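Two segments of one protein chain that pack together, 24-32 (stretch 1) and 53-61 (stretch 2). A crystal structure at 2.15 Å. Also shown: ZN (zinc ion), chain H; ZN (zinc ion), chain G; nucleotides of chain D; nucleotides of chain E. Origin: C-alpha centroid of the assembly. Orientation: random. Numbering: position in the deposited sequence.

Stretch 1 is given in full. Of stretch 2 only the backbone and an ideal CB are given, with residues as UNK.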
# COMPACT_ATOMS: atom_id res chain seq x y z
N PRO A 24 -10.13 14.23 8.03
CA PRO A 24 -9.74 13.17 8.97
C PRO A 24 -10.41 11.86 8.60
O PRO A 24 -11.41 11.87 7.90
CB PRO A 24 -10.27 13.66 10.33
CG PRO A 24 -10.69 15.08 10.12
CD PRO A 24 -10.99 15.24 8.67
N PRO A 25 -9.86 10.73 9.08
CA PRO A 25 -10.46 9.43 8.78
C PRO A 25 -11.82 9.28 9.46
O PRO A 25 -12.00 9.80 10.56
CB PRO A 25 -9.45 8.44 9.36
CG PRO A 25 -8.78 9.19 10.46
CD PRO A 25 -8.71 10.62 9.99
N CYS A 26 -12.77 8.61 8.82
CA CYS A 26 -14.08 8.41 9.42
C CYS A 26 -14.01 7.36 10.52
O CYS A 26 -13.56 6.24 10.28
CB CYS A 26 -15.10 7.97 8.37
SG CYS A 26 -16.77 7.81 9.05
N ARG A 27 -14.47 7.72 11.71
CA ARG A 27 -14.43 6.82 12.86
C ARG A 27 -15.58 5.82 12.85
O ARG A 27 -15.71 5.02 13.79
CB ARG A 27 -14.47 7.61 14.17
CG ARG A 27 -13.23 8.45 14.47
CD ARG A 27 -13.20 8.81 15.96
NE ARG A 27 -12.51 10.06 16.26
CZ ARG A 27 -11.19 10.17 16.42
NH1 ARG A 27 -10.41 9.11 16.30
NH2 ARG A 27 -10.66 11.35 16.69
N ASN A 28 -16.42 5.85 11.82
CA ASN A 28 -17.42 4.80 11.61
C ASN A 28 -16.82 3.61 10.87
O ASN A 28 -17.47 2.58 10.69
CB ASN A 28 -18.62 5.31 10.81
CG ASN A 28 -19.45 6.33 11.57
OD1 ASN A 28 -19.47 6.33 12.80
ND2 ASN A 28 -20.15 7.19 10.84
N GLY A 29 -15.57 3.77 10.42
CA GLY A 29 -14.91 2.75 9.61
C GLY A 29 -15.03 3.04 8.13
O GLY A 29 -15.81 3.89 7.71
N GLY A 30 -14.26 2.31 7.32
CA GLY A 30 -14.31 2.45 5.88
C GLY A 30 -15.67 2.06 5.33
O GLY A 30 -16.06 2.52 4.26
N GLU A 31 -16.39 1.21 6.06
CA GLU A 31 -17.68 0.71 5.60
C GLU A 31 -18.85 1.63 5.97
O GLU A 31 -20.01 1.25 5.80
CB GLU A 31 -17.93 -0.71 6.15
CG GLU A 31 -18.31 -0.79 7.64
CD GLU A 31 -17.11 -0.72 8.59
OE1 GLU A 31 -15.99 -0.43 8.13
OE2 GLU A 31 -17.31 -0.97 9.80
N CYS A 32 -18.53 2.81 6.49
CA CYS A 32 -19.54 3.81 6.87
C CYS A 32 -20.57 4.02 5.76
O CYS A 32 -20.20 4.29 4.62
CB CYS A 32 -18.84 5.15 7.17
SG CYS A 32 -19.93 6.59 7.49
N UNK A 53 -12.08 -2.21 18.23
CA UNK A 53 -11.89 -0.77 18.30
C UNK A 53 -13.09 -0.09 17.65
O UNK A 53 -13.24 -0.11 16.43
CB UNK A 53 -10.58 -0.35 17.62
N UNK A 54 -13.96 0.51 18.45
CA UNK A 54 -15.21 1.04 17.92
C UNK A 54 -15.04 2.39 17.20
O UNK A 54 -16.01 2.92 16.65
CB UNK A 54 -16.22 1.19 19.06
N UNK A 55 -13.82 2.92 17.19
CA UNK A 55 -13.48 4.07 16.35
C UNK A 55 -12.46 3.70 15.28
O UNK A 55 -11.76 4.56 14.73
CB UNK A 55 -12.94 5.21 17.21
N UNK A 56 -12.38 2.41 14.96
CA UNK A 56 -11.45 1.93 13.94
C UNK A 56 -11.79 2.53 12.58
O UNK A 56 -12.92 2.39 12.12
CB UNK A 56 -11.47 0.40 13.87
N UNK A 57 -10.82 3.21 11.94
CA UNK A 57 -11.09 3.85 10.64
C UNK A 57 -10.92 2.92 9.45
O UNK A 57 -11.27 3.27 8.33
CB UNK A 57 -10.17 5.06 10.46
N UNK A 58 -10.38 1.73 9.69
CA UNK A 58 -10.12 0.82 8.59
C UNK A 58 -11.41 0.18 8.07
O UNK A 58 -12.49 0.40 8.61
CB UNK A 58 -9.13 -0.26 9.03
N UNK A 59 -11.29 -0.58 6.99
CA UNK A 59 -12.44 -1.15 6.30
C UNK A 59 -12.76 -2.53 6.85
O UNK A 59 -11.91 -3.41 6.87
CB UNK A 59 -12.18 -1.22 4.79
N UNK A 60 -14.00 -2.71 7.29
CA UNK A 60 -14.44 -3.97 7.89
C UNK A 60 -15.45 -4.69 7.00
O UNK A 60 -16.22 -4.06 6.28
CB UNK A 60 -15.05 -3.71 9.27
N UNK A 61 -15.43 -6.02 7.07
CA UNK A 61 -16.42 -6.86 6.40
C UNK A 61 -17.57 -7.15 7.35
O UNK A 61 -17.46 -6.92 8.56
CB UNK A 61 -15.79 -8.16 5.91
ZN ZN H . -11.05 -2.47 12.78
ZN ZN G . -18.21 8.11 7.29
P A D 3 1.34 1.90 16.18
OP1 A D 3 0.57 2.04 17.44
OP2 A D 3 2.29 0.78 16.02
O5' A D 3 0.30 1.82 14.97
C5' A D 3 -0.93 2.53 15.01
C4' A D 3 -2.09 1.65 15.40
O4' A D 3 -2.90 1.34 14.23
C3' A D 3 -1.73 0.31 16.05
O3' A D 3 -2.61 0.02 17.13
C2' A D 3 -1.96 -0.69 14.92
O2' A D 3 -2.25 -2.01 15.34
C1' A D 3 -3.13 -0.06 14.18
N9 A D 3 -3.26 -0.50 12.78
C8 A D 3 -2.35 -0.41 11.75
N7 A D 3 -2.78 -0.93 10.63
C5 A D 3 -4.05 -1.41 10.93
C6 A D 3 -5.04 -2.07 10.17
N6 A D 3 -4.91 -2.39 8.89
N1 A D 3 -6.19 -2.40 10.79
C2 A D 3 -6.34 -2.08 12.08
N3 A D 3 -5.49 -1.46 12.90
C4 A D 3 -4.35 -1.14 12.26
P A E 2 -10.50 16.07 16.64
OP1 A E 2 -10.89 16.83 17.86
OP2 A E 2 -9.06 15.79 16.38
O5' A E 2 -11.29 14.68 16.65
C5' A E 2 -11.97 14.23 15.49
C4' A E 2 -13.34 14.84 15.38
O4' A E 2 -13.99 14.32 14.19
C3' A E 2 -14.28 14.53 16.55
O3' A E 2 -15.15 15.64 16.78
C2' A E 2 -15.09 13.34 16.02
O2' A E 2 -16.35 13.18 16.63
C1' A E 2 -15.21 13.69 14.54
N9 A E 2 -15.40 12.53 13.67
C8 A E 2 -14.46 11.70 13.10
N7 A E 2 -14.98 10.75 12.36
C5 A E 2 -16.35 10.97 12.43
C6 A E 2 -17.46 10.32 11.87
N6 A E 2 -17.37 9.25 11.08
N1 A E 2 -18.69 10.81 12.15
C2 A E 2 -18.79 11.88 12.95
N3 A E 2 -17.82 12.58 13.54
C4 A E 2 -16.62 12.07 13.23

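Position 53 has nothing of stretch 1 close to its ideal CB, but it opens a type I turn that closes at 56, a place suited to Asn, Asp or Ser, whose side chains can accept a backbone NH. It is Asn53, and its OD1 accepts a hydrogen bond from the backbone N of 55 at 3.0 Å. Position 54 points away into open space, where a polar or charged residue would do; Arg54 extends there.

At 55 the CB points sideways, 3.8 Å from CD of Arg27, while CA lies 3.5 Å from Arg27 O in a CA-H...O contact. A small residue fits beside the arginine's aliphatic part. Ser55 is found, its OG 3.6 Å from Arg27 CD.

Position 56 turns its CB away from stretch 1 and toward the zinc of chain H, so cysteine or histidine is indicated. Cys56 places SG 2.3 Å from ZN. Its carbonyl serves stretch 1 instead: Cys56 O lies 3.2 Å from Gly29 CA, and a water lies between the two stretches, its O 2.6 Å from Cys56 O and 2.7 Å from Arg27 O, within hydrogen-bonding reach of both.

At 57 the CB lies 3.6 Å from both Pro25 CB and Cys26 O. A phi of -86° permits many residues, proline among them, and the neighbouring ring favours a compact apolar one; Ala, Val or Pro would suit. Pro57 packs its CB 3.7 Å from Pro25 CB.

Position 58 directs its CB away from stretch 1, toward the side where the adenine of A3 in chain D lies. An aromatic side chain could cover that base, and Phe58 does so: the base lies over one face of its ring, with CZ 3.4 Å from C5 of A3. Meanwhile Phe58 O accepts a nearly straight hydrogen bond from Gly30 N at 2.9 Å.

The CB of 59 points sideways, 4.4 Å from Gly30 CA. Because glycine leaves room there, a branched aliphatic residue can reach back over the backbone. Leu59 brings CD1 to 3.6 Å from Gly30 C and 3.7 Å from Glu31 N.

Position 60 lies 3.6 Å by its CB from Glu31 OE2, with the chain H zinc also near. A donor that can bind metal answers both demands, which makes histidine the natural candidate. His60 binds ZN through NE2 at 2.0 Å, leaving ND1 to donate to Glu31 OE1 at 3.1 Å and, weakly, to Glu31 OE2 at 3.3 Å. Its backbone N also donates to Glu31 OE1, at 3.1 Å.

Position 61 points away, so many polar residues would serve; it is Glu61, poorly ordered.

Stretch 2 (53-61) NRSCPFLHE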
# COMPACT_ATOMS: atom_id res chain seq x y z
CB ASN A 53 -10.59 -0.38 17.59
CG ASN A 53 -10.37 1.12 17.54
OD1 ASN A 53 -11.17 1.89 18.07
ND2 ASN A 53 -9.28 1.53 16.91
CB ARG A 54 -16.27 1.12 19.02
CG ARG A 54 -16.88 -0.24 19.37
CD ARG A 54 -16.11 -0.95 20.48
NE ARG A 54 -16.45 -2.38 20.53
CZ ARG A 54 -16.13 -3.20 21.53
NH1 ARG A 54 -15.47 -2.76 22.59
NH2 ARG A 54 -16.49 -4.47 21.46
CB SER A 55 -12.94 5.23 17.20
OG SER A 55 -14.00 5.90 17.87
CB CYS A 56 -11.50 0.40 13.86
SG CYS A 56 -10.28 -0.33 12.74
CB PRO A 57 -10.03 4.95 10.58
CG PRO A 57 -8.89 4.37 11.32
CD PRO A 57 -9.49 3.57 12.45
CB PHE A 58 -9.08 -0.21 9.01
CG PHE A 58 -7.72 0.38 9.22
CD1 PHE A 58 -7.34 0.87 10.46
CD2 PHE A 58 -6.83 0.49 8.16
CE1 PHE A 58 -6.08 1.43 10.64
CE2 PHE A 58 -5.58 1.05 8.34
CZ PHE A 58 -5.21 1.52 9.58
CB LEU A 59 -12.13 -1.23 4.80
CG LEU A 59 -13.19 -1.82 3.87
CD1 LEU A 59 -14.43 -0.95 3.84
CD2 LEU A 59 -12.62 -1.99 2.47
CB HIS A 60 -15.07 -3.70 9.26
CG HIS A 60 -14.16 -2.97 10.19
ND1 HIS A 60 -14.09 -1.59 10.24
CD2 HIS A 60 -13.27 -3.42 11.10
CE1 HIS A 60 -13.19 -1.23 11.14
NE2 HIS A 60 -12.68 -2.32 11.68
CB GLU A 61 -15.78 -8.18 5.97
CG GLU A 61 -14.65 -8.03 4.98
CD GLU A 61 -14.05 -9.37 4.58
OE1 GLU A 61 -14.29 -10.37 5.29
OE2 GLU A 61 -13.33 -9.42 3.56
O HOH W 1 -15.19 2.39 13.43
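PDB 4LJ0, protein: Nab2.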